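Local coordinates for putative outer membrane protein (LpxR) (Salmonella typhimurium, PDB 3FID) that probably removes acyl chains from lipid A as a zinc-binding, lipopolysaccharide-modifying enzyme of the outer membrane, at residues 253-258 / 274-279; 226-231 / 246-251; 190-195 / 209-214. One frame throughout, in Å; residues are numbered along the deposited sequence.

Contact 1. Residues 253-258 / 274-279. With CXE (pentaethylene glycol monodecyl ether), chain L; CXE (pentaethylene glycol monodecyl ether), chain J.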
loop_
_atom_site.group_PDB
_atom_site.type_symbol
_atom_site.label_atom_id
_atom_site.label_comp_id
_atom_site.label_asym_id
_atom_site.label_seq_id
_atom_site.Cartn_x
_atom_site.Cartn_y
_atom_site.Cartn_z
ATOM N N ASP A 253 -10.029 4.745 7.147
ATOM C CA ASP A 253 -9.554 5.840 6.300
ATOM C C ASP A 253 -8.075 5.687 6.062
ATOM O O ASP A 253 -7.330 5.303 6.975
ATOM C CB ASP A 253 -9.783 7.189 6.982
ATOM C CG ASP A 253 -11.246 7.520 7.144
ATOM O OD1 ASP A 253 -12.073 6.924 6.433
ATOM O OD2 ASP A 253 -11.556 8.384 7.992
ATOM N N GLU A 254 -7.647 5.999 4.839
ATOM C CA GLU A 254 -6.223 5.995 4.479
ATOM C C GLU A 254 -5.796 7.351 3.905
ATOM O O GLU A 254 -6.397 7.845 2.928
ATOM C CB GLU A 254 -5.908 4.887 3.470
ATOM C CG GLU A 254 -4.393 4.842 3.059
ATOM C CD GLU A 254 -4.063 3.665 2.183
ATOM O OE1 GLU A 254 -4.486 2.555 2.525
ATOM O OE2 GLU A 254 -3.343 3.839 1.173
ATOM N N TYR A 255 -4.772 7.941 4.509
ATOM C CA TYR A 255 -4.229 9.233 4.083
ATOM C C TYR A 255 -2.882 9.015 3.422
ATOM O O TYR A 255 -2.087 8.199 3.892
ATOM C CB TYR A 255 -4.019 10.129 5.306
ATOM C CG TYR A 255 -5.306 10.530 5.956
ATOM C CD1 TYR A 255 -5.886 11.762 5.652
ATOM C CD2 TYR A 255 -5.957 9.691 6.886
ATOM C CE1 TYR A 255 -7.063 12.167 6.245
ATOM C CE2 TYR A 255 -7.152 10.091 7.490
ATOM C CZ TYR A 255 -7.700 11.326 7.147
ATOM O OH TYR A 255 -8.894 11.768 7.694
ATOM N N ARG A 256 -2.605 9.744 2.340
ATOM C CA ARG A 256 -1.329 9.605 1.630
ATOM C C ARG A 256 -0.898 11.005 1.209
ATOM O O ARG A 256 -1.687 11.737 0.604
ATOM C CB ARG A 256 -1.442 8.733 0.359
ATOM C CG ARG A 256 -2.009 7.334 0.559
ATOM C CD ARG A 256 -1.720 6.411 -0.656
ATOM N NE ARG A 256 -1.502 5.074 -0.091
ATOM C CZ ARG A 256 -0.360 4.375 -0.040
ATOM N NH1 ARG A 256 -0.392 3.200 0.552
ATOM N NH2 ARG A 256 0.793 4.793 -0.593
ATOM N N VAL A 257 0.327 11.370 1.564
ATOM C CA VAL A 257 0.913 12.618 1.159
ATOM C C VAL A 257 2.286 12.274 0.603
ATOM O O VAL A 257 3.085 11.571 1.266
ATOM C CB VAL A 257 1.047 13.571 2.396
ATOM C CG1 VAL A 257 1.911 14.787 2.058
ATOM C CG2 VAL A 257 -0.356 13.939 2.965
ATOM N N GLY A 258 2.603 12.759 -0.596
ATOM C CA GLY A 258 3.888 12.394 -1.159
ATOM C C GLY A 258 4.318 13.152 -2.385
ATOM O O GLY A 258 3.673 14.120 -2.784
ATOM N N LYS A 274 -0.988 7.165 6.436
ATOM C CA LYS A 274 -1.628 6.790 7.698
ATOM C C LYS A 274 -2.884 5.978 7.427
ATOM O O LYS A 274 -3.713 6.346 6.591
ATOM C CB LYS A 274 -1.991 8.011 8.553
ATOM C CG LYS A 274 -2.492 7.614 9.978
ATOM C CD LYS A 274 -2.961 8.798 10.788
ATOM C CE LYS A 274 -4.476 9.009 10.584
ATOM N NZ LYS A 274 -5.026 9.850 11.689
ATOM N N VAL A 275 -3.045 4.887 8.172
ATOM C CA VAL A 275 -4.266 4.117 8.092
ATOM C C VAL A 275 -4.951 4.211 9.472
ATOM O O VAL A 275 -4.286 3.992 10.500
ATOM C CB VAL A 275 -3.954 2.650 7.687
ATOM C CG1 VAL A 275 -5.210 1.767 7.763
ATOM C CG2 VAL A 275 -3.334 2.596 6.222
ATOM N N THR A 276 -6.228 4.578 9.506
ATOM C CA THR A 276 -6.933 4.654 10.795
ATOM C C THR A 276 -7.197 3.261 11.386
ATOM O O THR A 276 -7.180 2.263 10.675
ATOM C CB THR A 276 -8.219 5.526 10.769
ATOM O OG1 THR A 276 -9.235 4.897 9.981
ATOM C CG2 THR A 276 -7.886 6.932 10.217
ATOM N N SER A 277 -7.389 3.201 12.696
ATOM C CA SER A 277 -7.565 1.937 13.394
ATOM C C SER A 277 -8.368 0.888 12.606
ATOM O O SER A 277 -9.549 1.081 12.301
ATOM C CB SER A 277 -8.249 2.167 14.752
ATOM O OG SER A 277 -8.253 0.951 15.490
ATOM N N GLU A 278 -7.753 -0.253 12.343
ATOM C CA GLU A 278 -8.471 -1.347 11.630
ATOM C C GLU A 278 -9.257 -2.331 12.509
ATOM O O GLU A 278 -9.937 -3.230 12.001
ATOM C CB GLU A 278 -7.469 -2.106 10.757
ATOM C CG GLU A 278 -6.908 -1.187 9.659
ATOM C CD GLU A 278 -6.084 -1.967 8.650
ATOM O OE1 GLU A 278 -4.980 -2.372 8.998
ATOM O OE2 GLU A 278 -6.564 -2.177 7.516
ATOM N N PHE A 279 -9.142 -2.172 13.825
ATOM C CA PHE A 279 -9.917 -2.997 14.753
ATOM C C PHE A 279 -10.164 -2.277 16.061
ATOM O O PHE A 279 -9.448 -1.325 16.432
ATOM C CB PHE A 279 -9.275 -4.374 14.997
ATOM C CG PHE A 279 -7.837 -4.316 15.380
ATOM C CD1 PHE A 279 -6.838 -4.224 14.393
ATOM C CD2 PHE A 279 -7.449 -4.388 16.723
ATOM C CE1 PHE A 279 -5.502 -4.173 14.749
ATOM C CE2 PHE A 279 -6.085 -4.336 17.081
ATOM C CZ PHE A 279 -5.130 -4.232 16.104
HETATM C C1 CXE L . -10.708 16.420 -0.417
HETATM C C2 CXE L . -9.338 16.558 -1.059
HETATM C C3 CXE L . -8.380 15.521 -0.493
HETATM C C4 CXE L . -7.266 16.124 0.348
HETATM C C5 CXE L . -7.142 15.365 1.669
HETATM C C6 CXE L . -5.693 14.990 1.985
HETATM C C7 CXE L . -5.474 14.944 3.480
HETATM C C8 CXE L . -4.055 14.563 3.826
HETATM C C9 CXE L . -3.603 15.313 5.065
HETATM C C10 CXE L . -3.277 14.389 6.238
HETATM O O11 CXE L . -3.559 15.087 7.448
HETATM C C12 CXE L . -3.375 14.327 8.646
HETATM C C13 CXE L . -4.544 13.389 8.935
HETATM O O14 CXE L . -5.669 14.126 9.424
HETATM C C15 CXE L . -6.702 13.281 9.941
HETATM C C1 CXE J . 5.029 15.821 0.233
HETATM C C2 CXE J . 6.288 15.094 0.651
HETATM C C3 CXE J . 7.072 15.972 1.611
HETATM C C4 CXE J . 8.236 15.210 2.216
HETATM C C5 CXE J . 9.072 16.128 3.092
HETATM C C6 CXE J . 10.176 15.335 3.776
HETATM C C7 CXE J . 11.302 16.227 4.293
HETATM C C8 CXE J . 12.548 15.385 4.517
HETATM C C9 CXE J . 13.409 15.941 5.638
HETATM C C10 CXE J . 14.668 15.102 5.791
HETATM O O11 CXE J . 15.651 15.911 6.425
HETATM C C12 CXE J . 16.913 15.253 6.568
HETATM C C13 CXE J . 17.746 16.077 7.539
#
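Tyr-255 and Lys-274 face each other as the hydrogen-bonded pair of an antiparallel beta hairpin, strand 251-263 with strand 266-275. Tyr-255 N donates to Lys-274 O at 2.8 Å, and Lys-274 N returns the bond to Tyr-255 O. Where the second strand gives out, threonine keeps the grip: with chi1 at 69°, OG1 sits between the backbone N and the carbonyl carbon and takes a nearly straight bond from Asp-253 N to Thr-276 OG1 (2.9 Å, 174°). Thr-276 N donates in turn to Asp-253 O, while the methyl CG2 rests on Asp-253 CB at 3.8 Å. These backbone bonds and the Asp-253/Thr-276 pair are the tight part; the loose side is the loop end, where Thr-276 and Ser-277 are partly exposed and the chain leaves the hairpin.

On one face of the sheet, Val-275 CG2 leans on Glu-254 CG at 4.0 Å, and the extended glutamate reaches Arg-256, whose NE meets Glu-254 OE2 at 2.6 Å in the guanidinium plane.

The face of Tyr-255 and Lys-274 meets detergent. Here the two side chains run alongside, Lys-274 CE coming within 4.0 Å of Tyr-255 CD2, and one detergent chain lies over a face of the phenol ring, its C13 3.8 Å above the plane and toward the rim. A flat, amphipathic tyrosine suits this place beside ether and alkyl carbons.

The Glu-254 face thus pairs its buried charge with arginine, whereas the Tyr-255 face offers ring and methylene carbons to detergent and, probably, to membrane lipid, with the lysine charge still paired to Asp-284.

Contact 2. Residues 226-231 / 246-251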
loop_
_atom_site.group_PDB
_atom_site.type_symbol
_atom_site.label_atom_id
_atom_site.label_comp_id
_atom_site.label_asym_id
_atom_site.label_seq_id
_atom_site.Cartn_x
_atom_site.Cartn_y
_atom_site.Cartn_z
ATOM N N ARG A 226 -12.635 3.558 3.349
ATOM C CA ARG A 226 -13.197 2.286 2.895
ATOM C C ARG A 226 -14.074 1.564 3.883
ATOM O O ARG A 226 -13.880 1.659 5.101
ATOM C CB ARG A 226 -12.125 1.367 2.326
ATOM C CG ARG A 226 -10.974 1.151 3.234
ATOM C CD ARG A 226 -9.849 0.535 2.383
ATOM N NE ARG A 226 -8.838 -0.103 3.201
ATOM C CZ ARG A 226 -7.602 0.366 3.404
ATOM N NH1 ARG A 226 -6.742 -0.338 4.142
ATOM N NH2 ARG A 226 -7.210 1.504 2.865
ATOM N N GLU A 227 -15.090 0.902 3.338
ATOM C CA GLU A 227 -16.043 0.125 4.126
ATOM C C GLU A 227 -15.639 -1.324 3.957
ATOM O O GLU A 227 -15.698 -1.862 2.862
ATOM C CB GLU A 227 -17.454 0.347 3.607
ATOM C CG GLU A 227 -18.519 -0.149 4.537
ATOM C CD GLU A 227 -18.602 0.664 5.845
ATOM O OE1 GLU A 227 -19.329 0.172 6.741
ATOM O OE2 GLU A 227 -17.942 1.752 5.970
ATOM N N VAL A 228 -15.201 -1.930 5.053
ATOM C CA VAL A 228 -14.452 -3.179 4.997
ATOM C C VAL A 228 -15.402 -4.344 5.320
ATOM O O VAL A 228 -16.070 -4.350 6.374
ATOM C CB VAL A 228 -13.252 -3.143 5.988
ATOM C CG1 VAL A 228 -12.478 -4.482 5.965
ATOM C CG2 VAL A 228 -12.303 -1.976 5.652
ATOM N N ASP A 229 -15.468 -5.296 4.399
ATOM C CA ASP A 229 -16.223 -6.518 4.585
ATOM C C ASP A 229 -15.313 -7.641 5.092
ATOM O O ASP A 229 -15.667 -8.392 6.017
ATOM C CB ASP A 229 -16.886 -6.938 3.262
ATOM C CG ASP A 229 -17.654 -8.255 3.396
ATOM O OD1 ASP A 229 -17.338 -9.210 2.647
ATOM O OD2 ASP A 229 -18.554 -8.341 4.276
ATOM N N LYS A 230 -14.136 -7.778 4.484
ATOM C CA LYS A 230 -13.182 -8.829 4.875
ATOM C C LYS A 230 -11.777 -8.288 5.025
ATOM O O LYS A 230 -11.333 -7.456 4.237
ATOM C CB LYS A 230 -13.087 -9.947 3.818
ATOM C CG LYS A 230 -14.370 -10.723 3.549
ATOM C CD LYS A 230 -14.027 -11.950 2.657
ATOM C CE LYS A 230 -15.256 -12.757 2.280
ATOM N NZ LYS A 230 -15.707 -12.498 0.883
ATOM N N ASN A 231 -11.053 -8.818 6.002
ATOM C CA ASN A 231 -9.604 -8.623 6.067
ATOM C C ASN A 231 -9.065 -9.853 6.792
ATOM O O ASN A 231 -9.094 -9.907 8.024
ATOM C CB ASN A 231 -9.269 -7.348 6.825
ATOM C CG ASN A 231 -7.785 -7.089 6.907
ATOM O OD1 ASN A 231 -6.973 -7.997 6.772
ATOM N ND2 ASN A 231 -7.422 -5.836 7.121
ATOM N N VAL A 246 -9.058 -10.130 17.089
ATOM C CA VAL A 246 -9.602 -8.764 17.115
ATOM C C VAL A 246 -11.004 -8.690 16.530
ATOM O O VAL A 246 -11.425 -9.610 15.834
ATOM C CB VAL A 246 -8.715 -7.789 16.296
ATOM C CG1 VAL A 246 -7.273 -7.845 16.745
ATOM C CG2 VAL A 246 -8.803 -8.098 14.787
ATOM N N ASP A 247 -11.708 -7.590 16.819
ATOM C CA ASP A 247 -12.955 -7.221 16.169
ATOM C C ASP A 247 -12.669 -6.106 15.141
ATOM O O ASP A 247 -12.355 -4.970 15.525
ATOM C CB ASP A 247 -13.954 -6.701 17.225
ATOM C CG ASP A 247 -14.422 -7.800 18.167
ATOM O OD1 ASP A 247 -14.870 -8.849 17.659
ATOM O OD2 ASP A 247 -14.320 -7.626 19.398
ATOM N N ILE A 248 -12.779 -6.422 13.854
ATOM C CA ILE A 248 -12.426 -5.430 12.813
ATOM C C ILE A 248 -13.323 -4.201 12.890
ATOM O O ILE A 248 -14.469 -4.289 13.325
ATOM C CB ILE A 248 -12.452 -5.994 11.355
ATOM C CG1 ILE A 248 -13.880 -6.324 10.889
ATOM C CG2 ILE A 248 -11.505 -7.183 11.239
ATOM C CD1 ILE A 248 -14.039 -6.269 9.341
ATOM N N ASN A 249 -12.769 -3.049 12.509
ATOM C CA ASN A 249 -13.568 -1.840 12.339
ATOM C C ASN A 249 -13.983 -1.823 10.884
ATOM O O ASN A 249 -13.160 -2.071 9.989
ATOM C CB ASN A 249 -12.745 -0.596 12.619
ATOM C CG ASN A 249 -12.543 -0.345 14.092
ATOM O OD1 ASN A 249 -13.359 -0.733 14.933
ATOM N ND2 ASN A 249 -11.467 0.364 14.415
ATOM N N LYS A 250 -15.254 -1.552 10.656
ATOM C CA LYS A 250 -15.798 -1.599 9.317
ATOM C C LYS A 250 -15.487 -0.361 8.480
ATOM O O LYS A 250 -15.570 -0.423 7.266
ATOM C CB LYS A 250 -17.302 -1.879 9.374
ATOM C CG LYS A 250 -17.550 -3.218 10.107
ATOM C CD LYS A 250 -18.537 -4.079 9.372
ATOM C CE LYS A 250 -19.928 -4.018 9.989
ATOM N NZ LYS A 250 -20.055 -4.917 11.163
ATOM N N THR A 251 -15.145 0.751 9.124
ATOM C CA THR A 251 -14.788 1.979 8.415
ATOM C C THR A 251 -13.337 2.332 8.690
ATOM O O THR A 251 -12.918 2.495 9.853
ATOM C CB THR A 251 -15.733 3.151 8.790
ATOM O OG1 THR A 251 -17.086 2.721 8.600
ATOM C CG2 THR A 251 -15.480 4.312 7.904
#
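The flat carboxylate of Glu-227 carries one face above the backbone of Lys-250 and meets Thr-251 from near its own plane. Lys-250 O stands almost squarely over the glutamate's carbon, 3.5 Å from Glu-227 CD, and Lys-250 CB lies over the same face, above OE1. At the rim, Thr-251 OG1 donates to Glu-227 OE2 at 2.9 Å from the syn side, 22° out of the plane. The bend at chi2 (68°) places CD over that carbonyl. Glutamate suits this exposed pair because its length lets it cross to a hydroxyl opposite; Lys-250 NZ stays 6.8 Å from Glu-227 OE1, so any attraction there is at most long-range.

Glu-227 and Thr-251 form a non-hydrogen-bonded antiparallel pair, and next to it Val-228 N donates to Lys-250 O at 2.7 Å. Beyond this the chains diverge and apolar carbon takes over: Ile-248 CD1 meets Val-228 CG1 at 4.1 Å, a branched pair that fills the widening gap without needing polar partners.

Asp-229 and Lys-230 then form a classic beta bulge opposite Gln-177 of strand 176-188. After the corner Asn-231 stands at the N-cap position of helix 232-235, its OD1 hydrogen-bonded to Thr-233 OG1. Leu-234 and Gln-235 of that helix touch Ile-248, so the loop 246-251 runs beside the short helix before entering strand 251-263, next to the end of strand 215-228.

Contact 3. Residues 190-195 / 209-214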
loop_
_atom_site.group_PDB
_atom_site.type_symbol
_atom_site.label_atom_id
_atom_site.label_comp_id
_atom_site.label_asym_id
_atom_site.label_seq_id
_atom_site.Cartn_x
_atom_site.Cartn_y
_atom_site.Cartn_z
ATOM N N ASP A 190 3.018 16.794 -15.442
ATOM C CA ASP A 190 2.426 15.869 -16.381
ATOM C C ASP A 190 0.987 15.515 -16.040
ATOM O O ASP A 190 0.715 14.970 -14.970
ATOM C CB ASP A 190 3.273 14.585 -16.543
ATOM C CG ASP A 190 2.745 13.692 -17.654
ATOM O OD1 ASP A 190 2.366 12.521 -17.397
ATOM O OD2 ASP A 190 2.660 14.177 -18.808
ATOM N N LYS A 191 0.074 15.822 -16.961
ATOM C CA LYS A 191 -1.361 15.554 -16.782
ATOM C C LYS A 191 -1.689 14.065 -16.507
ATOM O O LYS A 191 -2.522 13.758 -15.627
ATOM C CB LYS A 191 -2.161 16.075 -18.003
ATOM C CG LYS A 191 -3.594 15.544 -18.082
ATOM C CD LYS A 191 -4.306 15.993 -19.385
ATOM C CE LYS A 191 -5.787 15.646 -19.337
ATOM N NZ LYS A 191 -6.552 16.661 -18.573
ATOM N N THR A 192 -1.055 13.152 -17.257
ATOM C CA THR A 192 -1.362 11.714 -17.154
ATOM C C THR A 192 -0.893 11.185 -15.778
ATOM O O THR A 192 -1.643 10.493 -15.075
ATOM C CB THR A 192 -0.680 10.901 -18.290
ATOM O OG1 THR A 192 -1.142 11.378 -19.567
ATOM C CG2 THR A 192 -1.034 9.400 -18.171
ATOM N N PHE A 193 0.354 11.516 -15.433
ATOM C CA PHE A 193 0.958 11.088 -14.167
ATOM C C PHE A 193 0.168 11.651 -12.978
ATOM O O PHE A 193 -0.091 10.945 -11.998
ATOM C CB PHE A 193 2.443 11.502 -14.118
ATOM C CG PHE A 193 3.208 11.023 -12.862
ATOM C CD1 PHE A 193 2.929 9.778 -12.258
ATOM C CD2 PHE A 193 4.236 11.808 -12.324
ATOM C CE1 PHE A 193 3.654 9.349 -11.112
ATOM C CE2 PHE A 193 4.961 11.375 -11.215
ATOM C CZ PHE A 193 4.652 10.152 -10.594
ATOM N N ASN A 194 -0.252 12.910 -13.083
ATOM C CA ASN A 194 -1.019 13.503 -11.982
ATOM C C ASN A 194 -2.274 12.732 -11.586
ATOM O O ASN A 194 -2.610 12.698 -10.391
ATOM C CB ASN A 194 -1.388 14.960 -12.286
ATOM C CG ASN A 194 -0.272 15.921 -11.961
ATOM O OD1 ASN A 194 0.806 15.532 -11.489
ATOM N ND2 ASN A 194 -0.518 17.213 -12.228
ATOM N N SER A 195 -2.978 12.145 -12.565
ATOM C CA SER A 195 -4.223 11.391 -12.271
ATOM C C SER A 195 -3.966 9.936 -11.884
ATOM O O SER A 195 -4.901 9.222 -11.551
ATOM C CB SER A 195 -5.227 11.442 -13.444
ATOM O OG SER A 195 -4.793 10.617 -14.511
ATOM N N HIS A 209 2.466 5.992 -14.735
ATOM C CA HIS A 209 1.901 6.122 -16.083
ATOM C C HIS A 209 2.160 7.560 -16.485
ATOM O O HIS A 209 1.580 8.475 -15.910
ATOM C CB HIS A 209 0.394 5.848 -16.064
ATOM C CG HIS A 209 -0.247 5.871 -17.421
ATOM N ND1 HIS A 209 -1.606 6.006 -17.596
ATOM C CD2 HIS A 209 0.286 5.792 -18.665
ATOM C CE1 HIS A 209 -1.888 5.988 -18.889
ATOM N NE2 HIS A 209 -0.756 5.881 -19.561
ATOM N N THR A 210 3.068 7.776 -17.425
ATOM C CA THR A 210 3.396 9.145 -17.812
ATOM C C THR A 210 3.633 9.294 -19.295
ATOM O O THR A 210 4.081 8.361 -19.954
ATOM C CB THR A 210 4.629 9.695 -17.053
ATOM O OG1 THR A 210 4.756 11.102 -17.326
ATOM C CG2 THR A 210 5.921 8.971 -17.461
ATOM N N GLN A 211 3.338 10.491 -19.804
ATOM C CA GLN A 211 3.701 10.868 -21.174
ATOM C C GLN A 211 5.116 11.488 -21.204
ATOM O O GLN A 211 5.844 11.365 -22.190
ATOM C CB GLN A 211 2.643 11.813 -21.768
ATOM C CG GLN A 211 1.226 11.154 -21.975
ATOM C CD GLN A 211 0.237 12.020 -22.816
ATOM O OE1 GLN A 211 0.091 13.240 -22.600
ATOM N NE2 GLN A 211 -0.454 11.372 -23.774
ATOM N N LYS A 212 5.525 12.060 -20.075
ATOM C CA LYS A 212 6.667 12.979 -19.976
ATOM C C LYS A 212 8.059 12.358 -20.166
ATOM O O LYS A 212 8.356 11.291 -19.645
ATOM C CB LYS A 212 6.579 13.736 -18.632
ATOM C CG LYS A 212 7.511 14.937 -18.458
ATOM C CD LYS A 212 7.205 16.097 -19.401
ATOM C CE LYS A 212 8.003 17.363 -19.008
ATOM N NZ LYS A 212 9.496 17.169 -18.946
ATOM N N GLU A 213 8.904 13.049 -20.930
ATOM C CA GLU A 213 10.329 12.744 -21.006
ATOM C C GLU A 213 11.107 13.882 -20.373
ATOM O O GLU A 213 10.644 15.020 -20.360
ATOM C CB GLU A 213 10.774 12.570 -22.459
ATOM C CG GLU A 213 9.972 11.526 -23.232
ATOM C CD GLU A 213 10.595 11.173 -24.576
ATOM O OE1 GLU A 213 11.497 11.908 -25.050
ATOM O OE2 GLU A 213 10.175 10.148 -25.155
ATOM N N GLY A 214 12.298 13.586 -19.873
ATOM C CA GLY A 214 13.092 14.571 -19.152
ATOM C C GLY A 214 12.661 14.685 -17.699
ATOM O O GLY A 214 12.482 13.673 -17.019
HETATM O O HOH W 1 0.093 13.850 -19.907
#
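An N-cap aspartate binds the short helix 191-194 to the returning loop 209-214, near a zinc site: the side chain of His-209 lies about 6 Å from that of the zinc ligand Asp-44. Asp-190 OD1 is gripped by three donors. Phe-193 N makes the capping bond at 3.0 Å from one side of the carboxylate plane. From the other side come Thr-210 OG1, at 2.8 Å from Asp-190 OD1, and Gln-211 N. Aspartate suits the cap because its short carboxylate can accept from helix and loop together.

Thr-210 OG1 also accepts from Lys-212 N, the ST turn that fixes its hydroxyl. The whole forms part of the long connection between barrel strands 176-188 and 215-228.

A water joins the other oxygen: it donates to Asp-190 OD2 and to Gln-211 OE1, and accepts from Thr-192 N at 3.0 Å. Thr-192, with CG2 anti to the backbone N (OG1 at chi1 -60°), sets that methyl over the centre of the His-209 ring, a CH-pi contact 3.5 Å from the centroid and 10° off the normal. The ring is held at both nitrogens, ND1 by Arg-98 and NE2 by the backbone oxygen of Asp-47.

Along the chain contact 3 comes first, then contact 2, then contact 1, each closing before the next opens. Contacts 1 and 2 are neighbours, their centres about 13 Å apart on the adjoining strands 215-228 and 251-263. They touch through the Glu-254 to Arg-226 salt bridge and a probable hydrogen bond from Asn-249 N to Glu-278 O (2.9 Å). Contact 3 lies about 26 Å from contact 1 and 34 Å from contact 2, centre to centre, across the chain's centre from the latter. Strand 215-228 thus spans the barrel wall from the loop of contact 3, near the chain termini and probably periplasmic, to contact 2, probably at the outer rim.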